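Local coordinates for protein maquette-3 (Escherichia coli, PDB 6Z0C) that has no known natural function, being an artificial four-helix bundle, probably designed to explore buried charged networks and structural stability, at residues L85-E88 with L89-T92; L114-K117 with I118-L121. All coordinates share one frame; numbering follows the deposited sequence.

Interaction 1: L85-E88 with L89-T92; sequences LLQE and LQQT
Q87 runs alongside Q90 one helical turn further on, and the two side chains overlap at their amides. They point the same way, with the amide planes turned 35° from each other. The nearest approach is from Q87 NE2 to Q90 OE1, at 3.2 Å. Q87 has CG anti to its own N (chi1 -170°) and then bends at chi2, which carries the amide nitrogen forward over the next turn. The other end of the Q90 amide looks outside this turn: NE2 is hydrogen-bonded to OE1 of Q11 on helix 4-48, a link between two helices at a buried position. Q91 lays its aliphatic part over the same turn, its CG 3.4 Å from Q87 O.

On the leucine face, L86 CD1 meets L89 CD2 at 4.4 Å, a loose apolar touch between side chains three residues apart. L86 also rests on I14 and F17 of helix 4-48, whereas L85 faces helix 105-144.

T92 folds its hydroxyl back on the preceding turn, donating through OG1 to E88 O at 2.9 Å. The same carbonyl accepts T92 N at 3.0 Å. The two donors reach the oxygen from opposite faces of the carbonyl plane. The torsion that sets OG1 beside the backbone N (chi1 -56°) makes this second bond possible and gives the buried hydroxyl a partner within its own helix. L89 N, Q90 N and Q91 N bond to L85 O, L86 O and Q87 O in the usual i to i+4 pattern. The bond from T92 OG1 to E88 O is a familiar feature of alpha helices, and the packing of L85 and L86 on two different neighbours fits a helix of a four-helix bundle.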
loop_
_atom_site.group_PDB
_atom_site.type_symbol
_atom_site.label_atom_id
_atom_site.label_comp_id
_atom_site.label_asym_id
_atom_site.label_seq_id
_atom_site.Cartn_x
_atom_site.Cartn_y
_atom_site.Cartn_z
ATOM N N LEU A 85 5.652 2.222 -13.755
ATOM C CA LEU A 85 4.512 2.719 -14.578
ATOM C C LEU A 85 4.414 4.244 -14.469
ATOM O O LEU A 85 4.106 4.887 -15.487
ATOM C CB LEU A 85 3.213 2.053 -14.117
ATOM C CG LEU A 85 3.098 0.557 -14.405
ATOM C CD1 LEU A 85 1.892 -0.030 -13.690
ATOM C CD2 LEU A 85 3.013 0.284 -15.901
ATOM N N LEU A 86 4.684 4.807 -13.287
ATOM C CA LEU A 86 4.628 6.273 -13.050
ATOM C C LEU A 86 5.675 6.995 -13.916
ATOM O O LEU A 86 5.359 8.071 -14.447
ATOM C CB LEU A 86 4.837 6.549 -11.560
ATOM C CG LEU A 86 4.708 8.009 -11.133
ATOM C CD1 LEU A 86 3.340 8.576 -11.488
ATOM C CD2 LEU A 86 4.973 8.148 -9.645
ATOM N N GLN A 87 6.881 6.445 -14.061
ATOM C CA GLN A 87 7.932 7.069 -14.914
ATOM C C GLN A 87 7.485 7.024 -16.385
ATOM O O GLN A 87 7.733 8.014 -17.104
ATOM C CB GLN A 87 9.293 6.401 -14.711
ATOM C CG GLN A 87 10.438 7.157 -15.377
ATOM C CD GLN A 87 10.447 8.634 -15.058
ATOM O OE1 GLN A 87 10.327 9.040 -13.903
ATOM N NE2 GLN A 87 10.588 9.458 -16.088
ATOM N N GLU A 88 6.839 5.934 -16.816
ATOM C CA GLU A 88 6.315 5.782 -18.204
ATOM C C GLU A 88 5.186 6.796 -18.431
ATOM O O GLU A 88 5.096 7.362 -19.545
ATOM C CB GLU A 88 5.831 4.353 -18.453
ATOM C CG GLU A 88 6.941 3.322 -18.386
ATOM C CD GLU A 88 6.541 1.910 -18.778
ATOM O OE1 GLU A 88 7.283 0.968 -18.428
ATOM O OE2 GLU A 88 5.500 1.755 -19.438
ATOM N N LEU A 89 4.350 7.017 -17.417
ATOM C CA LEU A 89 3.266 8.031 -17.462
ATOM C C LEU A 89 3.891 9.425 -17.578
ATOM O O LEU A 89 3.386 10.220 -18.380
ATOM C CB LEU A 89 2.387 7.912 -16.214
ATOM C CG LEU A 89 1.164 8.829 -16.195
ATOM C CD1 LEU A 89 0.160 8.414 -17.255
ATOM C CD2 LEU A 89 0.514 8.836 -14.822
ATOM N N GLN A 90 4.959 9.703 -16.821
ATOM C CA GLN A 90 5.694 10.993 -16.894
ATOM C C GLN A 90 6.161 11.205 -18.340
ATOM O O GLN A 90 5.947 12.308 -18.880
ATOM C CB GLN A 90 6.858 11.017 -15.900
ATOM C CG GLN A 90 7.497 12.389 -15.744
ATOM C CD GLN A 90 8.385 12.754 -16.908
ATOM O OE1 GLN A 90 9.051 11.905 -17.498
ATOM N NE2 GLN A 90 8.392 14.032 -17.254
ATOM N N GLN A 91 6.759 10.177 -18.946
ATOM C CA GLN A 91 7.334 10.236 -20.318
ATOM C C GLN A 91 6.214 10.515 -21.326
ATOM O O GLN A 91 6.465 11.248 -22.292
ATOM C CB GLN A 91 8.079 8.940 -20.648
ATOM C CG GLN A 91 9.407 8.803 -19.913
ATOM C CD GLN A 91 10.089 7.485 -20.196
ATOM O OE1 GLN A 91 9.445 6.461 -20.422
ATOM N NE2 GLN A 91 11.413 7.504 -20.184
ATOM N N THR A 92 5.016 9.971 -21.097
ATOM C CA THR A 92 3.841 10.152 -21.990
ATOM C C THR A 92 3.323 11.590 -21.859
ATOM O O THR A 92 3.000 12.194 -22.900
ATOM C CB THR A 92 2.779 9.085 -21.710
ATOM O OG1 THR A 92 3.430 7.823 -21.860
ATOM C CG2 THR A 92 1.593 9.168 -22.642
#

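Interaction 2: L114-K117 with I118-L121; sequences LAQK and IQQL
Four consecutive i to i+4 hydrogen bonds carry helix 105-144 from 114-117 into 118-121. I118 N meets L114 O at 3.0 Å with an N-H...O angle of 163°, and L121 N closes the series on K117 O at the same length. Between them, Q119 N bonds to A115 O and Q120 N to Q116 O.

Q116 and Q119 lie side by side, their amide planes 41° apart, with Q116 NE2 3.1 Å from Q119 OE1. Q116 curls at chi2 (-65°) to present its amide, while Q119 reaches it with an extended chain. Q120 passes CG within 3.3 Å of Q116 O.

On the inner side, I118 brings CG1 to 3.4 Å from L114 O, and L121 sets CG equally near K117 O, so both branched side chains lie close against the preceding turn. L114, I118 and L121 pack on helix 52-99, and A115 and I118 on helix 152-194. The aliphatic residues thus supply most contacts to neighbouring helices; Q119 sits at the border, its chain also touching helix 152-194, and Q116, K117 and Q120 occupy exposed positions, consistent with an amphipathic helix of a bundle.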
loop_
_atom_site.group_PDB
_atom_site.type_symbol
_atom_site.label_atom_id
_atom_site.label_comp_id
_atom_site.label_asym_id
_atom_site.label_seq_id
_atom_site.Cartn_x
_atom_site.Cartn_y
_atom_site.Cartn_z
ATOM N N LEU A 114 -1.806 3.552 -19.076
ATOM C CA LEU A 114 -0.841 3.569 -17.943
ATOM C C LEU A 114 -1.568 3.968 -16.653
ATOM O O LEU A 114 -1.400 3.269 -15.643
ATOM C CB LEU A 114 0.308 4.526 -18.263
ATOM C CG LEU A 114 1.315 3.995 -19.283
ATOM C CD1 LEU A 114 2.214 5.110 -19.787
ATOM C CD2 LEU A 114 2.140 2.859 -18.692
ATOM N N ALA A 115 -2.361 5.040 -16.685
ATOM C CA ALA A 115 -3.085 5.556 -15.501
ATOM C C ALA A 115 -4.065 4.492 -14.983
ATOM O O ALA A 115 -4.204 4.378 -13.750
ATOM C CB ALA A 115 -3.777 6.852 -15.832
ATOM N N GLN A 116 -4.702 3.727 -15.879
ATOM C CA GLN A 116 -5.655 2.644 -15.505
ATOM C C GLN A 116 -4.898 1.467 -14.877
ATOM O O GLN A 116 -5.413 0.901 -13.892
ATOM C CB GLN A 116 -6.485 2.189 -16.708
ATOM C CG GLN A 116 -7.744 3.019 -16.915
ATOM C CD GLN A 116 -8.728 2.880 -15.775
ATOM O OE1 GLN A 116 -8.893 1.809 -15.191
ATOM N NE2 GLN A 116 -9.392 3.975 -15.445
ATOM N N LYS A 117 -3.734 1.101 -15.420
ATOM C CA LYS A 117 -2.883 0.017 -14.858
ATOM C C LYS A 117 -2.490 0.399 -13.428
ATOM O O LYS A 117 -2.603 -0.462 -12.535
ATOM C CB LYS A 117 -1.651 -0.234 -15.734
ATOM C CG LYS A 117 -1.925 -1.024 -17.005
ATOM C CD LYS A 117 -0.679 -1.311 -17.817
ATOM C CE LYS A 117 -0.977 -1.972 -19.145
ATOM N NZ LYS A 117 0.267 -2.359 -19.849
ATOM N N ILE A 118 -2.069 1.648 -13.216
ATOM C CA ILE A 118 -1.664 2.162 -11.873
ATOM C C ILE A 118 -2.885 2.072 -10.948
ATOM O O ILE A 118 -2.743 1.510 -9.852
ATOM C CB ILE A 118 -1.078 3.588 -11.955
ATOM C CG1 ILE A 118 0.247 3.607 -12.726
ATOM C CG2 ILE A 118 -0.919 4.188 -10.562
ATOM C CD1 ILE A 118 0.764 4.990 -13.044
ATOM N N GLN A 119 -4.045 2.565 -11.391
ATOM C CA GLN A 119 -5.318 2.518 -10.615
ATOM C C GLN A 119 -5.621 1.072 -10.192
ATOM O O GLN A 119 -5.960 0.867 -9.009
ATOM C CB GLN A 119 -6.461 3.123 -11.430
ATOM C CG GLN A 119 -7.824 2.984 -10.766
ATOM C CD GLN A 119 -8.876 3.838 -11.431
ATOM O OE1 GLN A 119 -8.642 4.467 -12.462
ATOM N NE2 GLN A 119 -10.055 3.871 -10.836
ATOM N N GLN A 120 -5.505 0.112 -11.118
ATOM C CA GLN A 120 -5.790 -1.330 -10.872
ATOM C C GLN A 120 -4.802 -1.888 -9.832
ATOM O O GLN A 120 -5.257 -2.654 -8.957
ATOM C CB GLN A 120 -5.761 -2.120 -12.183
ATOM C CG GLN A 120 -6.979 -1.864 -13.064
ATOM C CD GLN A 120 -6.849 -2.435 -14.456
ATOM O OE1 GLN A 120 -5.756 -2.735 -14.937
ATOM N NE2 GLN A 120 -7.980 -2.579 -15.129
ATOM N N LEU A 121 -3.518 -1.515 -9.908
ATOM C CA LEU A 121 -2.479 -1.917 -8.915
ATOM C C LEU A 121 -2.860 -1.391 -7.525
ATOM O O LEU A 121 -2.735 -2.156 -6.552
ATOM C CB LEU A 121 -1.101 -1.379 -9.324
ATOM C CG LEU A 121 -0.395 -2.084 -10.481
ATOM C CD1 LEU A 121 0.976 -1.465 -10.708
ATOM C CD2 LEU A 121 -0.258 -3.581 -10.237
#

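How the interactions relate
Along the chain the two contacts lie in series, neither nested nor crossed: interaction 1 is complete within helix 52-99 before interaction 2 begins within helix 105-144. Each spans adjoining turns of one helix and closes no loop. The connection between these helices folds the second back beside the first, leaving the contact centres 11 Å apart. There L85 CB lies 3.6 Å from I118 CG1, and L85 CD1 meets L121 CD1 at 3.4 Å. Nearer the connection, L114 packs against both E88 and T92. Outward from this interface, 85-92 reaches helix 4-48 and 114-121 reaches helix 152-194, so together they link all four helices of the bundle.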